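Local coordinates for bifunctional protein PutA (Bdellovibrio bacteriovorus, PDB 5UR2) that probably oxidises proline to glutamate in two steps, with a flavin-dependent proline dehydrogenase and an NAD-dependent L-glutamate gamma-semialdehyde dehydrogenase joined in one chain, at residues Q156-K161 with V195-T200; T200-Q205 with D220-V225. All coordinates share one frame; numbering follows the deposited sequence.

Contact 1 (Q156-K161 with V195-T200); sequences QDYSNK and VSVKMT. With P5F (N-propargylglycine-modified flavin adenine dinucleotide), chain F.
Tyr158 and Lys198 form the polar part of this contact through a side-chain to backbone hydrogen bond: Lys198 N donates to Tyr158 OH over 3.0 Å, nearly straight at 161°. With CG anti to the backbone N (chi1 -176°), the tyrosine extends from its helix to the backbone at Lys198, where Tyr158 OH also lies 3.5 Å from Lys198 CB. Apolar packing is slight: Val197 CG1 sits at the ring edge, 4.4 Å from Tyr158 CE2.

The covalent evidence lies at the far end of Lys198. Its chain turns at chi2 (84°) and leads away from Tyr158 until NZ reaches C23 of the modified flavin at 1.4 Å, a covalent bond consistent with inactivation by N-propargylglycine. Lys198 NZ is also hydrogen-bonded to Tyr403 OH, on the last barrel strand. Tyr158, accepting from the backbone N of the lysine that is bound to the flavin, is thus a second-shell residue.

In the barrel, helix 152-173 covers the outside of strand 194-197, with Tyr162 packing on Val197 one turn after Tyr158. That strand runs parallel between strands 138-144 and 235-238.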
loop_
_atom_site.group_PDB
_atom_site.type_symbol
_atom_site.label_atom_id
_atom_site.label_comp_id
_atom_site.label_asym_id
_atom_site.label_seq_id
_atom_site.Cartn_x
_atom_site.Cartn_y
_atom_site.Cartn_z
ATOM N N GLN B 156 -19.116 -43.805 23.430
ATOM C CA GLN B 156 -19.708 -44.953 24.104
ATOM C C GLN B 156 -21.083 -45.278 23.526
ATOM O O GLN B 156 -21.417 -46.452 23.331
ATOM C CB GLN B 156 -19.778 -44.670 25.605
ATOM C CG GLN B 156 -20.298 -45.810 26.473
ATOM C CD GLN B 156 -19.370 -47.022 26.487
ATOM O OE1 GLN B 156 -18.274 -46.967 27.052
ATOM N NE2 GLN B 156 -19.829 -48.134 25.906
ATOM N N ASP B 157 -21.882 -44.247 23.225
ATOM C CA ASP B 157 -23.192 -44.465 22.615
ATOM C C ASP B 157 -23.051 -45.115 21.242
ATOM O O ASP B 157 -23.817 -46.020 20.890
ATOM C CB ASP B 157 -23.949 -43.138 22.499
ATOM C CG ASP B 157 -24.360 -42.552 23.862
ATOM O OD1 ASP B 157 -24.310 -43.270 24.887
ATOM O OD2 ASP B 157 -24.702 -41.349 23.910
ATOM N N TYR B 158 -22.060 -44.674 20.462
ATOM C CA TYR B 158 -21.836 -45.261 19.149
ATOM C C TYR B 158 -21.458 -46.738 19.271
ATOM O O TYR B 158 -21.933 -47.580 18.494
ATOM C CB TYR B 158 -20.755 -44.462 18.405
ATOM C CG TYR B 158 -20.501 -44.919 16.973
ATOM C CD1 TYR B 158 -21.228 -44.383 15.902
ATOM C CD2 TYR B 158 -19.534 -45.885 16.692
ATOM C CE1 TYR B 158 -21.001 -44.808 14.589
ATOM C CE2 TYR B 158 -19.301 -46.322 15.386
ATOM C CZ TYR B 158 -20.022 -45.773 14.339
ATOM O OH TYR B 158 -19.769 -46.222 13.057
ATOM N N SER B 159 -20.613 -47.073 20.249
ATOM C CA SER B 159 -20.254 -48.468 20.468
ATOM C C SER B 159 -21.472 -49.304 20.840
ATOM O O SER B 159 -21.671 -50.403 20.308
ATOM C CB SER B 159 -19.184 -48.561 21.549
ATOM O OG SER B 159 -18.655 -49.867 21.624
ATOM N N ASN B 160 -22.308 -48.788 21.744
ATOM C CA ASN B 160 -23.496 -49.524 22.157
ATOM C C ASN B 160 -24.454 -49.722 20.991
ATOM O O ASN B 160 -25.042 -50.797 20.845
ATOM C CB ASN B 160 -24.185 -48.792 23.310
ATOM C CG ASN B 160 -23.370 -48.832 24.587
ATOM O OD1 ASN B 160 -22.544 -49.729 24.780
ATOM N ND2 ASN B 160 -23.576 -47.846 25.455
ATOM N N LYS B 161 -24.607 -48.701 20.137
ATOM C CA LYS B 161 -25.464 -48.848 18.963
ATOM C C LYS B 161 -25.028 -50.026 18.103
ATOM O O LYS B 161 -25.868 -50.809 17.644
ATOM C CB LYS B 161 -25.464 -47.567 18.130
ATOM C CG LYS B 161 -26.401 -46.502 18.617
ATOM C CD LYS B 161 -26.444 -45.354 17.627
ATOM C CE LYS B 161 -27.364 -44.241 18.099
ATOM N NZ LYS B 161 -27.584 -43.210 17.042
ATOM N N VAL B 195 -22.213 -55.610 8.629
ATOM C CA VAL B 195 -22.268 -54.257 9.167
ATOM C C VAL B 195 -20.943 -53.557 8.882
ATOM O O VAL B 195 -19.880 -54.183 8.814
ATOM C CB VAL B 195 -22.609 -54.203 10.683
ATOM C CG1 VAL B 195 -23.847 -55.037 10.990
ATOM C CG2 VAL B 195 -21.417 -54.594 11.560
ATOM N N SER B 196 -21.034 -52.245 8.658
ATOM C CA SER B 196 -19.891 -51.381 8.408
ATOM C C SER B 196 -19.732 -50.424 9.570
ATOM O O SER B 196 -20.723 -49.874 10.064
ATOM C CB SER B 196 -20.053 -50.582 7.112
ATOM O OG SER B 196 -20.020 -51.443 5.987
ATOM N N VAL B 197 -18.478 -50.218 9.978
ATOM C CA VAL B 197 -18.099 -49.455 11.157
ATOM C C VAL B 197 -17.149 -48.310 10.810
ATOM O O VAL B 197 -16.189 -48.501 10.064
ATOM C CB VAL B 197 -17.442 -50.387 12.200
ATOM C CG1 VAL B 197 -17.044 -49.609 13.450
ATOM C CG2 VAL B 197 -18.389 -51.520 12.563
ATOM N N LYS B 198 -17.401 -47.132 11.380
ATOM C CA LYS B 198 -16.549 -45.957 11.170
ATOM C C LYS B 198 -15.631 -45.881 12.371
ATOM O O LYS B 198 -16.100 -45.741 13.532
ATOM C CB LYS B 198 -17.367 -44.682 10.962
ATOM C CG LYS B 198 -17.383 -43.980 9.607
ATOM C CD LYS B 198 -18.317 -44.404 8.488
ATOM C CE LYS B 198 -17.869 -44.130 7.059
ATOM N NZ LYS B 198 -18.700 -44.583 5.936
ATOM N N MET B 199 -14.326 -45.980 12.146
ATOM C CA MET B 199 -13.377 -46.094 13.246
ATOM C C MET B 199 -13.371 -44.878 14.181
ATOM O O MET B 199 -13.457 -45.031 15.397
ATOM C CB MET B 199 -11.952 -46.313 12.715
ATOM C CG MET B 199 -10.949 -46.657 13.828
ATOM S SD MET B 199 -9.237 -46.769 13.298
ATOM C CE MET B 199 -8.891 -45.055 12.854
ATOM N N THR B 200 -13.261 -43.665 13.632
ATOM C CA THR B 200 -13.160 -42.506 14.513
ATOM C C THR B 200 -14.432 -42.239 15.302
ATOM O O THR B 200 -14.399 -41.437 16.233
ATOM C CB THR B 200 -12.785 -41.268 13.721
ATOM O OG1 THR B 200 -13.893 -40.891 12.887
ATOM C CG2 THR B 200 -11.558 -41.582 12.881
HETATM P PA P5F F . -17.109 -42.462 -10.629
HETATM O O1A P5F F . -16.604 -43.448 -11.736
HETATM O O2A P5F F . -17.835 -41.286 -11.058
HETATM O O5B P5F F . -16.027 -41.829 -9.797
HETATM C C5B P5F F . -16.174 -40.658 -9.002
HETATM C C4B P5F F . -14.966 -40.559 -8.058
HETATM O O4B P5F F . -13.774 -40.182 -8.706
HETATM C C3B P5F F . -15.078 -39.594 -6.914
HETATM O O3B P5F F . -15.852 -40.078 -5.884
HETATM C C2B P5F F . -13.669 -39.403 -6.519
HETATM O O2B P5F F . -13.272 -40.462 -5.717
HETATM C C1B P5F F . -12.949 -39.481 -7.817
HETATM N N9A P5F F . -12.652 -38.202 -8.410
HETATM C C8A P5F F . -13.541 -37.193 -8.757
HETATM N N7A P5F F . -12.850 -36.184 -9.300
HETATM C C5A P5F F . -11.490 -36.501 -9.341
HETATM C C6A P5F F . -10.335 -35.847 -9.764
HETATM N N6A P5F F . -10.404 -34.535 -10.341
HETATM N N1A P5F F . -9.131 -36.439 -9.640
HETATM C C2A P5F F . -9.014 -37.675 -9.109
HETATM N N3A P5F F . -10.124 -38.328 -8.658
HETATM C C4A P5F F . -11.347 -37.791 -8.761
HETATM N N1 P5F F . -15.622 -43.792 -0.021
HETATM C C2 P5F F . -14.576 -43.691 0.969
HETATM O O2 P5F F . -13.579 -42.764 0.768
HETATM N N3 P5F F . -14.567 -44.537 2.124
HETATM C C4 P5F F . -15.577 -45.504 2.356
HETATM O O4 P5F F . -15.507 -46.298 3.507
HETATM C C4X P5F F . -16.687 -45.606 1.318
HETATM N N5 P5F F . -17.849 -46.469 1.519
HETATM C C5X P5F F . -18.608 -46.824 0.304
HETATM C C6 P5F F . -19.426 -48.075 0.277
HETATM C C7 P5F F . -20.086 -48.463 -0.916
HETATM C C7M P5F F . -20.910 -49.732 -0.930
HETATM C C8 P5F F . -19.974 -47.668 -2.096
HETATM C C8M P5F F . -20.657 -48.052 -3.384
HETATM C C9 P5F F . -19.199 -46.484 -2.080
HETATM C C9A P5F F . -18.505 -46.067 -0.829
HETATM N N10 P5F F . -17.686 -44.853 -0.822
HETATM C C10 P5F F . -16.674 -44.767 0.193
HETATM C "C1'" P5F F . -17.739 -43.839 -1.904
HETATM C "C2'" P5F F . -16.870 -44.217 -3.105
HETATM O "O2'" P5F F . -15.548 -44.144 -2.728
HETATM C "C3'" P5F F . -17.087 -43.359 -4.353
HETATM O "O3'" P5F F . -16.753 -42.056 -4.052
HETATM C "C4'" P5F F . -18.510 -43.356 -4.895
HETATM O "O4'" P5F F . -19.077 -44.576 -4.559
HETATM C "C5'" P5F F . -18.647 -43.011 -6.390
HETATM O "O5'" P5F F . -17.640 -43.579 -7.204
HETATM P P P5F F . -17.874 -44.238 -8.668
HETATM O O1P P5F F . -16.889 -45.379 -9.129
HETATM O O2P P5F F . -19.407 -44.584 -8.575
HETATM O O3P P5F F . -18.104 -42.921 -9.622
HETATM C C21 P5F F . -18.816 -45.083 3.518
HETATM C C22 P5F F . -18.333 -45.892 2.549
HETATM C C23 P5F F . -18.007 -44.790 4.794
#

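Contact 2 (T200-Q205 with D220-V225); sequences TALYSQ and DRLRPV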
loop_
_atom_site.group_PDB
_atom_site.type_symbol
_atom_site.label_atom_id
_atom_site.label_comp_id
_atom_site.label_asym_id
_atom_site.label_seq_id
_atom_site.Cartn_x
_atom_site.Cartn_y
_atom_site.Cartn_z
ATOM N N THR B 200 -13.261 -43.665 13.632
ATOM C CA THR B 200 -13.160 -42.506 14.513
ATOM C C THR B 200 -14.432 -42.239 15.302
ATOM O O THR B 200 -14.399 -41.437 16.233
ATOM C CB THR B 200 -12.785 -41.268 13.721
ATOM O OG1 THR B 200 -13.893 -40.891 12.887
ATOM C CG2 THR B 200 -11.558 -41.582 12.881
ATOM N N ALA B 201 -15.548 -42.882 14.966
ATOM C CA ALA B 201 -16.735 -42.713 15.783
ATOM C C ALA B 201 -16.625 -43.407 17.133
ATOM O O ALA B 201 -17.444 -43.133 18.015
ATOM C CB ALA B 201 -17.960 -43.230 15.040
ATOM N N LEU B 202 -15.636 -44.277 17.318
ATOM C CA LEU B 202 -15.488 -45.045 18.544
ATOM C C LEU B 202 -14.584 -44.396 19.581
ATOM O O LEU B 202 -14.477 -44.924 20.690
ATOM C CB LEU B 202 -14.941 -46.434 18.237
ATOM C CG LEU B 202 -15.929 -47.282 17.464
ATOM C CD1 LEU B 202 -15.240 -48.503 16.890
ATOM C CD2 LEU B 202 -17.013 -47.674 18.429
ATOM N N TYR B 203 -13.927 -43.287 19.264
ATOM C CA TYR B 203 -13.009 -42.667 20.214
ATOM C C TYR B 203 -12.851 -41.202 19.841
ATOM O O TYR B 203 -12.587 -40.894 18.676
ATOM C CB TYR B 203 -11.647 -43.380 20.200
ATOM C CG TYR B 203 -10.576 -42.788 21.123
ATOM C CD1 TYR B 203 -10.867 -42.430 22.434
ATOM C CD2 TYR B 203 -9.263 -42.613 20.675
ATOM C CE1 TYR B 203 -9.877 -41.907 23.277
ATOM C CE2 TYR B 203 -8.269 -42.092 21.509
ATOM C CZ TYR B 203 -8.588 -41.738 22.804
ATOM O OH TYR B 203 -7.616 -41.222 23.622
ATOM N N SER B 204 -12.970 -40.305 20.826
ATOM C CA SER B 204 -13.002 -38.876 20.534
ATOM C C SER B 204 -11.647 -38.182 20.647
ATOM O O SER B 204 -11.550 -37.005 20.276
ATOM C CB SER B 204 -13.981 -38.158 21.473
ATOM O OG SER B 204 -13.403 -37.986 22.761
ATOM N N GLN B 205 -10.612 -38.847 21.169
ATOM C CA GLN B 205 -9.334 -38.186 21.422
ATOM C C GLN B 205 -8.172 -38.830 20.668
ATOM O O GLN B 205 -7.079 -39.020 21.213
ATOM C CB GLN B 205 -9.038 -38.137 22.919
ATOM C CG GLN B 205 -10.140 -37.468 23.745
ATOM C CD GLN B 205 -10.453 -36.033 23.305
ATOM O OE1 GLN B 205 -9.564 -35.185 23.177
ATOM N NE2 GLN B 205 -11.731 -35.758 23.097
ATOM N N ASP B 220 -8.899 -51.385 21.142
ATOM C CA ASP B 220 -9.708 -51.813 22.279
ATOM C C ASP B 220 -11.185 -51.525 22.043
ATOM O O ASP B 220 -12.043 -52.304 22.459
ATOM C CB ASP B 220 -9.254 -51.125 23.577
ATOM C CG ASP B 220 -7.893 -51.594 24.061
ATOM O OD1 ASP B 220 -7.400 -52.609 23.542
ATOM O OD2 ASP B 220 -7.337 -50.958 24.989
ATOM N N ARG B 221 -11.504 -50.409 21.385
ATOM C CA ARG B 221 -12.908 -50.087 21.169
ATOM C C ARG B 221 -13.508 -50.930 20.056
ATOM O O ARG B 221 -14.692 -51.284 20.126
ATOM C CB ARG B 221 -13.067 -48.600 20.855
ATOM C CG ARG B 221 -12.430 -47.665 21.882
ATOM C CD ARG B 221 -13.260 -47.539 23.136
ATOM N NE ARG B 221 -12.596 -46.750 24.180
ATOM C CZ ARG B 221 -12.707 -45.434 24.345
ATOM N NH1 ARG B 221 -13.447 -44.709 23.522
ATOM N NH2 ARG B 221 -12.068 -44.836 25.345
ATOM N N LEU B 222 -12.702 -51.273 19.040
ATOM C CA LEU B 222 -13.163 -52.110 17.932
ATOM C C LEU B 222 -13.287 -53.569 18.336
ATOM O O LEU B 222 -14.178 -54.279 17.849
ATOM C CB LEU B 222 -12.212 -52.009 16.741
ATOM C CG LEU B 222 -12.701 -51.278 15.499
ATOM C CD1 LEU B 222 -11.744 -51.539 14.335
ATOM C CD2 LEU B 222 -14.103 -51.723 15.161
ATOM N N ARG B 223 -12.395 -54.034 19.205
ATOM C CA ARG B 223 -12.320 -55.459 19.518
ATOM C C ARG B 223 -13.658 -56.073 19.917
ATOM O O ARG B 223 -14.008 -57.120 19.356
ATOM C CB ARG B 223 -11.255 -55.684 20.605
ATOM C CG ARG B 223 -10.961 -57.164 20.900
ATOM C CD ARG B 223 -9.769 -57.333 21.850
ATOM N NE ARG B 223 -8.500 -56.890 21.266
ATOM C CZ ARG B 223 -7.864 -55.761 21.581
ATOM N NH1 ARG B 223 -8.359 -54.914 22.484
ATOM N NH2 ARG B 223 -6.715 -55.490 20.986
ATOM N N PRO B 224 -14.456 -55.498 20.826
ATOM C CA PRO B 224 -15.742 -56.150 21.158
ATOM C C PRO B 224 -16.710 -56.208 19.986
ATOM O O PRO B 224 -17.514 -57.148 19.912
ATOM C CB PRO B 224 -16.307 -55.279 22.289
ATOM C CG PRO B 224 -15.174 -54.404 22.734
ATOM C CD PRO B 224 -14.272 -54.242 21.574
ATOM N N VAL B 225 -16.668 -55.219 19.077
ATOM C CA VAL B 225 -17.538 -55.250 17.901
ATOM C C VAL B 225 -17.106 -56.369 16.964
ATOM O O VAL B 225 -17.934 -57.143 16.465
ATOM C CB VAL B 225 -17.539 -53.895 17.166
ATOM C CG1 VAL B 225 -18.495 -53.953 15.976
ATOM C CG2 VAL B 225 -17.892 -52.768 18.093
#
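The Tyr203 ring and the Arg221 guanidinium stand almost perpendicular, their planes 83° apart, with Arg221 NH1 3.6 Å from Tyr203 CD1 in an oblique approach. One face of the ring carries the backbone Gln205 N, 3.6 Å above the plane and over its centre. At the edge of the guanidinium, near its plane, lies Leu202 O.

That carbonyl accepts a hydrogen bond from Arg221 NH1 at 3.0 Å. The donor lies in the carbonyl plane, but the N-H...O angle is only 143° and the oxygen is slightly out of the guanidinium plane. With CG anti to the carbonyl carbon (chi1 -53°), Arg221 CG lies 3.6 Å from Leu202 O, and a bend at chi2 redirects the rest of the chain. Arg221 NH1 also makes a salt bridge to Glu152, so one nitrogen serves both the loop carbonyl and the start of helix 152-173.

The apolar part joins Leu202 CB to Arg221 CB at 3.9 Å. Leu202 CD1 touches Leu222 CD2 at 3.8 Å, the two side chains crossing at about a right angle. The loop after strand 194-197 thus packs on helix 211-232, the next helix of the beta-alpha unit, in the proline dehydrogenase TIM barrel.

In the fold
From the N terminus, the chain passes through strand 138-144 and helix 152-173 before entering strand 194-197. Contact 1 closes the stretch from helix 152-173 to strand 194-197, with 33 residues between its segments, by setting the first barrel helix against the second strand. Contact 2 then closes a shorter loop of 14 intervening residues, from the loop after that strand to helix 211-232. The contacts are in series, neither nested nor crossed, and share Thr200, with centres about 7 Å apart. They also touch directly: Tyr158 CZ packs 3.3 Å from Ala201 CB, and Val197 CG1 meets Leu222 CD2 at 4.0 Å. Together they join helices 152-173 and 211-232 to the strand and loop between them.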